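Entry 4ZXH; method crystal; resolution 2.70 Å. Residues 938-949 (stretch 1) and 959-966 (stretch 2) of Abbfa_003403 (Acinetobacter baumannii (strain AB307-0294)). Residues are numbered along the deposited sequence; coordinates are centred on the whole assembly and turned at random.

Stretch 1, residues 938-949: PSAFIRLDEFPM
Stretch 2, residues 959-966: AFPEPIFE

Residues 938-949 and 959-966 pack side by side mainly through apolar side chains; no hydrogen bond crosses between them. The contact buries 460 Å², both sides summed, and the closest contacts are mostly between carbon atoms. The chains run antiparallel: the CA atoms of Ala-940 and Phe-965 lie 6.3 Å apart near one end, and those of Pro-948 and Ala-959 6.6 Å apart near the other. Stretch 1 is extended around Phe-941 and Ile-942 (phi/psi near -129/128), and this β alternation turns Ala-940, Ile-942 and Leu-944 toward stretch 2 while Phe-941 and Arg-943 stay out of reach. Stretch 2 has no regular strand; from Phe-960 to Pro-963 its phi lies between -65° and -79° and its psi between 142° and 149°, a polyproline-like path suited to Pro-961 and Pro-963.

Phe-960 has the largest area covered by the other stretch, and touches Leu-944, Phe-947 and Pro-948. Its CA-CB bond points sideways, but chi1 of -74° (m) and chi2 of 58° bring the end of the ring nearer to stretch 1. Pro-948, with a C-gamma exo pucker, covers one face: Pro-948 CD is 3.6 Å from Phe-960 CE1 and 3.9 Å from the ring centroid, 23° off the normal, a CH-pi contact favoured by the polarised C-H bonds beside the proline nitrogen. The edge of Phe-960 meets the face of Phe-947, with centroids 5.3 Å apart, planes at 57° and Phe-960 CZ 4.0 Å from Phe-947 CG. Phe-947 (chi1 -78°, m; chi2 -1°) is buried, as is Phe-960. Beyond this group, Pro-948 CB approaches Ala-959 CB at 4.2 Å.

Leu-944 adopts the common mt rotamer (chi1 -63°, chi2 175°): its CD1 lies 3.9 Å from Phe-960 CD2 and 4.2 Å from Pro-961 CD, while Leu-944 CD2 lies 4.2 Å from Pro-961 CG. Ile-942 is also mt (-61°, 171°), and its extended CD1 reaches Pro-963, 4.0 Å from Pro-963 CB. Pro-963 is C-gamma endo and points toward stretch 1, whereas its neighbours Glu-962 and Ile-964 point away.

At the far end, Phe-965 (chi1 -66°, m; chi2 -76°) starts sideways, yet its ring reaches stretch 1. Phe-965 CE1 stands 3.7 Å from Ala-940 CB and 4.1 Å from Ser-939 CB; both approaches are oblique to the ring. The Ala-940 methyl packs directly against the ring, and exposed Ser-939 (chi1 -43°, m) contributes its CB to the margin of the contact.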

ATOM      1  N   PRO A 938      -6.974  -3.152  -4.499  1.00 35.77           N
ATOM      2  CA  PRO A 938      -8.211  -3.075  -5.291  1.00 33.05           C
ATOM      3  C   PRO A 938      -9.400  -3.714  -4.603  1.00 28.30           C
ATOM      4  O   PRO A 938      -9.241  -4.688  -3.869  1.00 30.97           O
ATOM      5  CB  PRO A 938      -7.853  -3.834  -6.572  1.00 31.60           C
ATOM      6  CG  PRO A 938      -6.400  -3.626  -6.713  1.00 31.51           C
ATOM      7  CD  PRO A 938      -5.862  -3.690  -5.298  1.00 37.00           C
ATOM      8  N   SER A 939     -10.578  -3.153  -4.841  1.00 33.47           N
ATOM      9  CA  SER A 939     -11.819  -3.694  -4.298  1.00 35.44           C
ATOM     10  C   SER A 939     -12.430  -4.757  -5.221  1.00 33.83           C
ATOM     11  O   SER A 939     -13.369  -5.430  -4.820  1.00 39.43           O
ATOM     12  CB  SER A 939     -12.838  -2.584  -4.072  1.00 34.55           C
ATOM     13  OG  SER A 939     -12.229  -1.446  -3.501  1.00 43.98           O
ATOM     14  N   ALA A 940     -11.905  -4.896  -6.445  1.00 32.97           N
ATOM     15  CA  ALA A 940     -12.438  -5.865  -7.411  1.00 33.98           C
ATOM     16  C   ALA A 940     -11.372  -6.393  -8.379  1.00 31.76           C
ATOM     17  O   ALA A 940     -10.469  -5.672  -8.792  1.00 31.55           O
ATOM     18  CB  ALA A 940     -13.591  -5.257  -8.183  1.00 23.56           C
ATOM     19  N   PHE A 941     -11.492  -7.672  -8.712  1.00 30.91           N
ATOM     20  CA  PHE A 941     -10.552  -8.365  -9.590  1.00 27.49           C
ATOM     21  C   PHE A 941     -11.342  -9.052 -10.680  1.00 28.16           C
ATOM     22  O   PHE A 941     -12.290  -9.772 -10.402  1.00 40.27           O
ATOM     23  CB  PHE A 941      -9.720  -9.384  -8.811  1.00 26.12           C
ATOM     24  CG  PHE A 941      -8.807  -8.763  -7.789  1.00 28.57           C
ATOM     25  CD1 PHE A 941      -7.455  -8.579  -8.066  1.00 28.76           C
ATOM     26  CD2 PHE A 941      -9.302  -8.352  -6.551  1.00 32.16           C
ATOM     27  CE1 PHE A 941      -6.605  -7.997  -7.117  1.00 42.59           C
ATOM     28  CE2 PHE A 941      -8.462  -7.761  -5.600  1.00 38.00           C
ATOM     29  CZ  PHE A 941      -7.110  -7.584  -5.882  1.00 38.01           C
ATOM     30  N   ILE A 942     -10.963  -8.805 -11.922  1.00 23.03           N
ATOM     31  CA  ILE A 942     -11.655  -9.368 -13.062  1.00 23.59           C
ATOM     32  C   ILE A 942     -10.628 -10.036 -13.971  1.00 23.79           C
ATOM     33  O   ILE A 942      -9.629  -9.410 -14.338  1.00 32.57           O
ATOM     34  CB  ILE A 942     -12.423  -8.274 -13.837  1.00 30.62           C
ATOM     35  CG1 ILE A 942     -13.465  -7.620 -12.941  1.00 23.34           C
ATOM     36  CG2 ILE A 942     -13.102  -8.835 -15.072  1.00 23.83           C
ATOM     37  CD1 ILE A 942     -14.084  -6.405 -13.582  1.00 23.17           C
ATOM     38  N   ARG A 943     -10.851 -11.299 -14.325  1.00 30.13           N
ATOM     39  CA  ARG A 943      -9.976 -11.950 -15.301  1.00 29.84           C
ATOM     40  C   ARG A 943     -10.471 -11.706 -16.716  1.00 25.63           C
ATOM     41  O   ARG A 943     -11.663 -11.746 -16.986  1.00 30.50           O
ATOM     42  CB  ARG A 943      -9.869 -13.443 -15.033  1.00 27.51           C
ATOM     43  CG  ARG A 943      -8.747 -14.149 -15.783  1.00 28.52           C
ATOM     44  CD  ARG A 943      -8.681 -15.586 -15.324  1.00 30.73           C
ATOM     45  NE  ARG A 943      -7.708 -16.428 -16.019  1.00 44.49           N
ATOM     46  CZ  ARG A 943      -7.500 -17.708 -15.698  1.00 55.02           C
ATOM     47  NH1 ARG A 943      -8.199 -18.267 -14.711  1.00 47.80           N
ATOM     48  NH2 ARG A 943      -6.607 -18.439 -16.356  1.00 66.42           N
ATOM     49  N   LEU A 944      -9.541 -11.408 -17.607  1.00 29.04           N
ATOM     50  CA  LEU A 944      -9.856 -11.240 -19.015  1.00 25.56           C
ATOM     51  C   LEU A 944      -8.919 -12.139 -19.808  1.00 26.78           C
ATOM     52  O   LEU A 944      -7.815 -12.440 -19.361  1.00 33.79           O
ATOM     53  CB  LEU A 944      -9.701  -9.777 -19.453  1.00 24.31           C
ATOM     54  CG  LEU A 944     -10.619  -8.731 -18.814  1.00 23.45           C
ATOM     55  CD1 LEU A 944     -10.272  -7.312 -19.264  1.00 22.68           C
ATOM     56  CD2 LEU A 944     -12.069  -9.033 -19.086  1.00 24.17           C
ATOM     57  N   ASP A 945      -9.362 -12.576 -20.974  1.00 28.97           N
ATOM     58  CA  ASP A 945      -8.529 -13.361 -21.867  1.00 29.17           C
ATOM     59  C   ASP A 945      -7.530 -12.468 -22.604  1.00 37.58           C
ATOM     60  O   ASP A 945      -6.339 -12.759 -22.679  1.00 51.75           O
ATOM     61  CB  ASP A 945      -9.417 -14.109 -22.854  1.00 39.34           C
ATOM     62  CG  ASP A 945      -8.636 -14.976 -23.804  1.00 45.88           C
ATOM     63  OD1 ASP A 945      -7.677 -15.619 -23.314  1.00 42.85           O
ATOM     64  OD2 ASP A 945      -9.001 -15.009 -25.024  1.00 44.92           O
ATOM     65  N   GLU A 946      -8.028 -11.365 -23.141  1.00 41.61           N
ATOM     66  CA  GLU A 946      -7.209 -10.446 -23.918  1.00 46.51           C
ATOM     67  C   GLU A 946      -7.571  -9.009 -23.615  1.00 43.31           C
ATOM     68  O   GLU A 946      -8.748  -8.620 -23.693  1.00 43.81           O
ATOM     69  CB  GLU A 946      -7.369 -10.710 -25.419  1.00 50.63           C
ATOM     70  CG  GLU A 946      -6.369 -11.716 -25.951  1.00 68.88           C
ATOM     71  CD  GLU A 946      -6.667 -12.137 -27.372  1.00 83.45           C
ATOM     72  OE1 GLU A 946      -7.468 -11.445 -28.040  1.00 84.56           O
ATOM     73  OE2 GLU A 946      -6.116 -13.174 -27.809  1.00 88.07           O
ATOM     74  N   PHE A 947      -6.563  -8.215 -23.276  1.00 33.19           N
ATOM     75  CA  PHE A 947      -6.805  -6.806 -23.026  1.00 29.89           C
ATOM     76  C   PHE A 947      -7.179  -6.124 -24.337  1.00 36.58           C
ATOM     77  O   PHE A 947      -6.494  -6.314 -25.338  1.00 48.81           O
ATOM     78  CB  PHE A 947      -5.577  -6.152 -22.395  1.00 27.79           C
ATOM     79  CG  PHE A 947      -5.415  -6.450 -20.928  1.00 24.09           C
ATOM     80  CD1 PHE A 947      -6.344  -7.225 -20.258  1.00 31.42           C
ATOM     81  CD2 PHE A 947      -4.344  -5.941 -20.220  1.00 23.29           C
ATOM     82  CE1 PHE A 947      -6.208  -7.492 -18.903  1.00 42.33           C
ATOM     83  CE2 PHE A 947      -4.196  -6.192 -18.866  1.00 29.41           C
ATOM     84  CZ  PHE A 947      -5.133  -6.974 -18.203  1.00 38.17           C
ATOM     85  N   PRO A 948      -8.276  -5.350 -24.341  1.00 34.70           N
ATOM     86  CA  PRO A 948      -8.740  -4.624 -25.536  1.00 25.02           C
ATOM     87  C   PRO A 948      -7.707  -3.611 -25.998  1.00 40.51           C
ATOM     88  O   PRO A 948      -7.207  -2.850 -25.163  1.00 46.30           O
ATOM     89  CB  PRO A 948     -10.005  -3.890 -25.054  1.00 24.72           C
ATOM     90  CG  PRO A 948     -10.378  -4.508 -23.744  1.00 25.58           C
ATOM     91  CD  PRO A 948      -9.085  -5.036 -23.148  1.00 26.81           C
ATOM     92  N   MET A 949      -7.394  -3.597 -27.290  1.00 38.36           N
ATOM     93  CA  MET A 949      -6.412  -2.663 -27.844  1.00 36.73           C
ATOM     94  C   MET A 949      -7.109  -1.609 -28.697  1.00 40.00           C
ATOM     95  O   MET A 949      -8.252  -1.799 -29.138  1.00 44.97           O
ATOM     96  CB  MET A 949      -5.355  -3.392 -28.708  1.00 41.05           C
ATOM     97  CG  MET A 949      -4.544  -4.486 -28.032  1.00 37.09           C
ATOM     98  SD  MET A 949      -3.311  -3.783 -26.933  1.00 50.88           S
ATOM     99  CE  MET A 949      -2.970  -5.143 -25.807  1.00 55.66           C
ATOM    100  N   ALA A 959     -12.561   0.835 -22.859  1.00 44.63           N
ATOM    101  CA  ALA A 959     -13.291  -0.333 -23.352  1.00 39.84           C
ATOM    102  C   ALA A 959     -13.261  -1.562 -22.428  1.00 44.04           C
ATOM    103  O   ALA A 959     -13.848  -2.601 -22.769  1.00 37.88           O
ATOM    104  CB  ALA A 959     -12.765  -0.716 -24.693  1.00 26.08           C
ATOM    105  N   PHE A 960     -12.566  -1.469 -21.292  1.00 23.79           N
ATOM    106  CA  PHE A 960     -12.658  -2.525 -20.285  1.00 33.16           C
ATOM    107  C   PHE A 960     -14.080  -2.604 -19.719  1.00 29.45           C
ATOM    108  O   PHE A 960     -14.746  -1.585 -19.551  1.00 37.30           O
ATOM    109  CB  PHE A 960     -11.649  -2.295 -19.161  1.00 31.25           C
ATOM    110  CG  PHE A 960     -10.225  -2.597 -19.555  1.00 35.12           C
ATOM    111  CD1 PHE A 960      -9.631  -1.952 -20.624  1.00 32.88           C
ATOM    112  CD2 PHE A 960      -9.480  -3.525 -18.851  1.00 38.32           C
ATOM    113  CE1 PHE A 960      -8.331  -2.237 -20.985  1.00 30.79           C
ATOM    114  CE2 PHE A 960      -8.175  -3.807 -19.210  1.00 36.31           C
ATOM    115  CZ  PHE A 960      -7.603  -3.167 -20.273  1.00 32.90           C
ATOM    116  N   PRO A 961     -14.561  -3.818 -19.440  1.00 28.37           N
ATOM    117  CA  PRO A 961     -15.958  -3.906 -18.991  1.00 35.12           C
ATOM    118  C   PRO A 961     -16.109  -3.264 -17.622  1.00 28.37           C
ATOM    119  O   PRO A 961     -15.163  -3.291 -16.854  1.00 27.93           O
ATOM    120  CB  PRO A 961     -16.240  -5.413 -18.928  1.00 25.20           C
ATOM    121  CG  PRO A 961     -15.040  -6.081 -19.489  1.00 40.04           C
ATOM    122  CD  PRO A 961     -13.883  -5.121 -19.421  1.00 29.54           C
ATOM    123  N   GLU A 962     -17.259  -2.664 -17.337  1.00 37.48           N
ATOM    124  CA  GLU A 962     -17.462  -2.037 -16.038  1.00 34.22           C
ATOM    125  C   GLU A 962     -17.527  -3.130 -14.988  1.00 30.37           C
ATOM    126  O   GLU A 962     -18.029  -4.224 -15.253  1.00 33.73           O
ATOM    127  CB  GLU A 962     -18.727  -1.174 -16.021  1.00 32.05           C
ATOM    128  CG  GLU A 962     -18.774  -0.110 -17.116  1.00 35.89           C
ATOM    129  CD  GLU A 962     -17.607   0.893 -17.062  1.00 51.88           C
ATOM    130  OE1 GLU A 962     -17.256   1.368 -15.952  1.00 51.82           O
ATOM    131  OE2 GLU A 962     -17.053   1.220 -18.143  1.00 60.69           O
ATOM    132  N   PRO A 963     -16.953  -2.860 -13.812  1.00 34.59           N
ATOM    133  CA  PRO A 963     -16.989  -3.801 -12.692  1.00 34.48           C
ATOM    134  C   PRO A 963     -18.328  -3.752 -11.971  1.00 32.05           C
ATOM    135  O   PRO A 963     -18.962  -2.699 -11.939  1.00 36.50           O
ATOM    136  CB  PRO A 963     -15.872  -3.295 -11.776  1.00 30.57           C
ATOM    137  CG  PRO A 963     -15.877  -1.838 -12.011  1.00 32.88           C
ATOM    138  CD  PRO A 963     -16.163  -1.661 -13.485  1.00 31.66           C
ATOM    139  N   ILE A 964     -18.738  -4.882 -11.412  1.00 31.61           N
ATOM    140  CA  ILE A 964     -19.825  -4.926 -10.453  1.00 29.67           C
ATOM    141  C   ILE A 964     -19.268  -5.198  -9.051  1.00 29.49           C
ATOM    142  O   ILE A 964     -18.931  -6.330  -8.710  1.00 42.32           O
ATOM    143  CB  ILE A 964     -20.827  -5.994 -10.843  1.00 29.05           C
ATOM    144  CG1 ILE A 964     -21.356  -5.711 -12.245  1.00 32.88           C
ATOM    145  CG2 ILE A 964     -21.935  -6.063  -9.851  1.00 29.35           C
ATOM    146  CD1 ILE A 964     -22.244  -6.821 -12.784  1.00 39.30           C
ATOM    147  N   PHE A 965     -19.146  -4.157  -8.242  1.00 32.87           N
ATOM    148  CA  PHE A 965     -18.556  -4.297  -6.903  1.00 49.49           C
ATOM    149  C   PHE A 965     -19.420  -5.039  -5.880  1.00 57.24           C
ATOM    150  O   PHE A 965     -20.617  -4.772  -5.769  1.00 57.98           O
ATOM    151  CB  PHE A 965     -18.232  -2.922  -6.321  1.00 31.99           C
ATOM    152  CG  PHE A 965     -17.157  -2.187  -7.051  1.00 35.22           C
ATOM    153  CD1 PHE A 965     -15.824  -2.545  -6.898  1.00 39.56           C
ATOM    154  CD2 PHE A 965     -17.470  -1.129  -7.887  1.00 33.45           C
ATOM    155  CE1 PHE A 965     -14.818  -1.851  -7.575  1.00 33.00           C
ATOM    156  CE2 PHE A 965     -16.469  -0.438  -8.563  1.00 35.52           C
ATOM    157  CZ  PHE A 965     -15.145  -0.795  -8.400  1.00 33.79           C
ATOM    158  N   GLU A 966     -18.793  -5.949  -5.128  1.00 63.69           N
ATOM    159  CA  GLU A 966     -19.369  -6.480  -3.890  1.00 78.20           C
ATOM    160  C   GLU A 966     -19.685  -5.322  -2.938  1.00 93.18           C
ATOM    161  O   GLU A 966     -18.819  -4.488  -2.664  1.00 96.40           O
ATOM    162  CB  GLU A 966     -18.405  -7.461  -3.209  1.00 87.72           C
ATOM    163  CG  GLU A 966     -18.322  -8.860  -3.839  1.00102.56           C
ATOM    164  CD  GLU A 966     -17.376  -9.810  -3.080  1.00109.47           C
ATOM    165  OE1 GLU A 966     -17.355  -9.766  -1.825  1.00113.16           O
ATOM    166  OE2 GLU A 966     -16.665 -10.610  -3.737  1.00105.51           O
TER